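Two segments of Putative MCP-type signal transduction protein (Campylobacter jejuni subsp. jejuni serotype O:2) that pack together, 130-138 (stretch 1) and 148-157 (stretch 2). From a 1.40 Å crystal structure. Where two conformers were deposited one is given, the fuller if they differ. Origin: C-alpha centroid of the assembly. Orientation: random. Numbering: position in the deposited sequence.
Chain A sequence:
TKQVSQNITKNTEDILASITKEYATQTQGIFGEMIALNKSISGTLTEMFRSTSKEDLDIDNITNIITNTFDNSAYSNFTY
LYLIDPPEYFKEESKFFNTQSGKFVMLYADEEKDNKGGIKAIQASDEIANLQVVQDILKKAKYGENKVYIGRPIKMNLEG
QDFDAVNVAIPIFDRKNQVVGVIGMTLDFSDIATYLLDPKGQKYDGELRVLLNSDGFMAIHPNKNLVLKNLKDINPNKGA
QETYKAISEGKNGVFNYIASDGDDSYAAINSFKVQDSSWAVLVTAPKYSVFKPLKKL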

# COMPACT_ATOMS: atom_id res chain seq x y z
N ASN A 130 -16.42 -0.72 0.38
CA ASN A 130 -16.33 -1.91 -0.44
C ASN A 130 -14.91 -2.41 -0.71
O ASN A 130 -14.71 -3.39 -1.42
N LEU A 131 -13.91 -1.78 -0.06
CA LEU A 131 -12.54 -2.27 -0.19
C LEU A 131 -12.45 -3.72 0.27
O LEU A 131 -13.10 -4.12 1.24
N GLN A 132 -11.61 -4.49 -0.41
CA GLN A 132 -11.39 -5.88 -0.01
C GLN A 132 -10.92 -6.01 1.46
O GLN A 132 -11.38 -6.88 2.17
N VAL A 133 -10.02 -5.13 1.90
CA VAL A 133 -9.56 -5.24 3.29
C VAL A 133 -10.71 -5.01 4.26
O VAL A 133 -10.75 -5.65 5.31
N VAL A 134 -11.61 -4.09 3.92
CA VAL A 134 -12.76 -3.81 4.77
C VAL A 134 -13.68 -5.02 4.82
O VAL A 134 -14.15 -5.43 5.89
N GLN A 135 -13.97 -5.59 3.66
CA GLN A 135 -14.83 -6.74 3.61
C GLN A 135 -14.23 -7.93 4.33
O GLN A 135 -14.94 -8.68 5.03
N ASP A 136 -12.93 -8.13 4.18
CA ASP A 136 -12.26 -9.21 4.90
C ASP A 136 -12.34 -9.02 6.40
O ASP A 136 -12.52 -9.99 7.14
N ILE A 137 -12.16 -7.80 6.88
CA ILE A 137 -12.26 -7.53 8.31
C ILE A 137 -13.67 -7.86 8.81
O ILE A 137 -13.83 -8.54 9.83
N LEU A 138 -14.69 -7.35 8.12
CA LEU A 138 -16.07 -7.57 8.57
C LEU A 138 -16.37 -9.06 8.65
O LEU A 138 -17.07 -9.50 9.57
N VAL A 148 -3.18 -6.91 11.03
CA VAL A 148 -3.34 -5.77 10.15
C VAL A 148 -3.69 -6.31 8.79
O VAL A 148 -3.06 -7.26 8.32
N TYR A 149 -4.69 -5.71 8.13
CA TYR A 149 -5.17 -6.18 6.83
C TYR A 149 -4.60 -5.28 5.75
O TYR A 149 -4.80 -4.08 5.76
N ILE A 150 -3.87 -5.89 4.81
CA ILE A 150 -3.18 -5.13 3.77
C ILE A 150 -3.59 -5.64 2.40
O ILE A 150 -3.57 -6.85 2.15
N GLY A 151 -4.01 -4.73 1.54
CA GLY A 151 -4.51 -5.10 0.24
C GLY A 151 -3.46 -5.31 -0.82
O GLY A 151 -2.27 -5.23 -0.55
N ARG A 152 -3.92 -5.59 -2.04
CA ARG A 152 -3.07 -5.60 -3.23
C ARG A 152 -3.15 -4.21 -3.87
O ARG A 152 -4.04 -3.41 -3.52
N PRO A 153 -2.29 -3.91 -4.85
CA PRO A 153 -2.43 -2.64 -5.54
C PRO A 153 -3.74 -2.56 -6.30
O PRO A 153 -4.10 -3.51 -7.01
N ILE A 154 -4.45 -1.45 -6.15
CA ILE A 154 -5.76 -1.26 -6.77
C ILE A 154 -5.88 0.14 -7.31
O ILE A 154 -5.13 1.03 -6.89
N LYS A 155 -6.82 0.34 -8.23
CA LYS A 155 -7.21 1.66 -8.66
C LYS A 155 -8.20 2.25 -7.66
O LYS A 155 -9.11 1.54 -7.18
N MET A 156 -8.02 3.52 -7.32
CA MET A 156 -9.01 4.23 -6.50
C MET A 156 -9.28 5.59 -7.12
O MET A 156 -8.49 6.11 -7.91
N ASN A 157 -10.39 6.18 -6.73
CA ASN A 157 -10.76 7.51 -7.16
C ASN A 157 -11.59 8.13 -6.07
O ASN A 157 -12.79 7.83 -5.95

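The most distinctive feature of this contact is a CH-pi interaction: Ile 137 lays its CG1 over one face of the Tyr 149 ring, 3.5 Å from the ring centroid and only 14° off the ring normal. The CA-to-CB bond of Ile 137 runs sideways, but its m, t rotamer brings the end of the side chain nearer, and CG1 reaches Tyr 149 CD1 at 3.4 Å. Tyr 149 suits the place because its chi1 of m and chi2 of 73° offer the helix a broad aromatic face, while its hydroxyl is hydrogen-bonded elsewhere in the structure.

One turn earlier, Val 133 (m) points toward the strand. Its compact, branched side chain fits close to the backbone: CB lies 4.1 Å from Tyr 149 CB, and CG1 lies 3.4 Å from Gly 151 N. Asp 136 (m) touches the ring obliquely through CB, 4.3 Å from Tyr 149 CD2, while its OD1 accepts a 2.9 Å hydrogen bond from Gln 132 NE2 within the helix.

At the N-cap, Leu 131 (m, t) extends CD2 to Ile 154 CD1 at 3.6 Å and to Met 156 CE at 4.1 Å. Ile 154 (p, t) and the flexible Met 156 (m, t, p) both point toward the helical stretch. No hydrogen bond crosses between the stretches; the packing is chiefly apolar.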

# COMPACT_ATOMS: atom_id res chain seq x y z
CB ASN A 130 -17.06 -1.66 -1.77
CG ASN A 130 -18.58 -1.54 -1.61
OD1 ASN A 130 -19.16 -2.12 -0.69
ND2 ASN A 130 -19.21 -0.74 -2.43
CB LEU A 131 -11.60 -1.44 0.66
CG LEU A 131 -11.28 -0.02 0.22
CD1 LEU A 131 -10.51 0.69 1.33
CD2 LEU A 131 -10.48 -0.01 -1.07
CB GLN A 132 -10.42 -6.59 -0.94
CG GLN A 132 -10.36 -8.07 -0.74
CD GLN A 132 -11.68 -8.75 -1.09
OE1 GLN A 132 -12.22 -8.54 -2.17
NE2 GLN A 132 -12.21 -9.52 -0.20
CB VAL A 133 -8.36 -4.29 3.62
CG1 VAL A 133 -7.07 -4.74 2.95
CG2 VAL A 133 -8.64 -2.83 3.33
CB VAL A 134 -13.53 -2.56 4.33
CG1 VAL A 134 -14.84 -2.43 5.04
CG2 VAL A 134 -12.65 -1.32 4.50
CB GLN A 135 -15.21 -7.05 2.19
CG GLN A 135 -16.11 -5.94 1.61
CD GLN A 135 -17.41 -5.66 2.49
OE1 GLN A 135 -18.17 -6.59 2.85
NE2 GLN A 135 -17.65 -4.39 2.86
CB ASP A 136 -10.81 -9.32 4.46
CG ASP A 136 -10.64 -9.86 3.07
OD1 ASP A 136 -11.62 -10.43 2.51
OD2 ASP A 136 -9.53 -9.73 2.53
CB ILE A 137 -11.89 -6.07 8.62
CG1 ILE A 137 -10.39 -5.88 8.49
CG2 ILE A 137 -12.32 -5.69 10.03
CD1 ILE A 137 -9.90 -4.47 8.49
CB LEU A 138 -17.06 -6.89 7.63
CG LEU A 138 -16.98 -5.37 7.56
CD1 LEU A 138 -18.09 -4.78 6.79
CD2 LEU A 138 -16.85 -4.69 8.90
CB VAL A 148 -2.06 -4.92 10.08
CG1 VAL A 148 -2.26 -3.72 9.19
CG2 VAL A 148 -1.61 -4.51 11.49
CB TYR A 149 -6.68 -6.20 6.83
CG TYR A 149 -7.26 -7.19 7.79
CD1 TYR A 149 -7.22 -6.95 9.19
CD2 TYR A 149 -7.82 -8.39 7.39
CE1 TYR A 149 -7.72 -7.83 10.08
CE2 TYR A 149 -8.34 -9.28 8.30
CZ TYR A 149 -8.28 -9.02 9.66
OH TYR A 149 -8.79 -9.92 10.57
CB ILE A 150 -1.66 -5.21 3.94
CG1 ILE A 150 -1.29 -4.62 5.32
CG2 ILE A 150 -0.93 -4.44 2.84
CD1 ILE A 150 0.15 -4.59 5.61
CB ARG A 152 -3.47 -6.72 -4.17
CG ARG A 152 -4.94 -6.71 -4.57
CD ARG A 152 -5.14 -7.27 -5.97
NE ARG A 152 -4.57 -6.33 -6.94
CZ ARG A 152 -4.60 -6.49 -8.24
NH1 ARG A 152 -5.15 -7.59 -8.75
NH2 ARG A 152 -3.99 -5.58 -9.01
CB PRO A 153 -1.21 -2.62 -6.49
CG PRO A 153 -0.24 -3.52 -5.82
CD PRO A 153 -1.08 -4.62 -5.28
CB ILE A 154 -6.94 -1.53 -5.80
CG1 ILE A 154 -6.97 -0.55 -4.66
CG2 ILE A 154 -6.97 -2.99 -5.31
CD1 ILE A 154 -8.21 -0.60 -3.80
CB LYS A 155 -7.84 1.60 -10.05
CG LYS A 155 -8.39 2.92 -10.57
CD LYS A 155 -9.45 2.72 -11.69
CE LYS A 155 -9.01 1.86 -12.83
NZ LYS A 155 -10.14 1.58 -13.77
CB MET A 156 -8.55 4.39 -5.07
CG MET A 156 -8.39 3.11 -4.32
SD MET A 156 -7.89 3.35 -2.60
CE MET A 156 -9.40 3.90 -1.86
CB ASN A 157 -11.49 7.52 -8.51
CG ASN A 157 -11.69 8.91 -9.04
OD1 ASN A 157 -11.94 9.86 -8.28
ND2 ASN A 157 -11.53 9.07 -10.34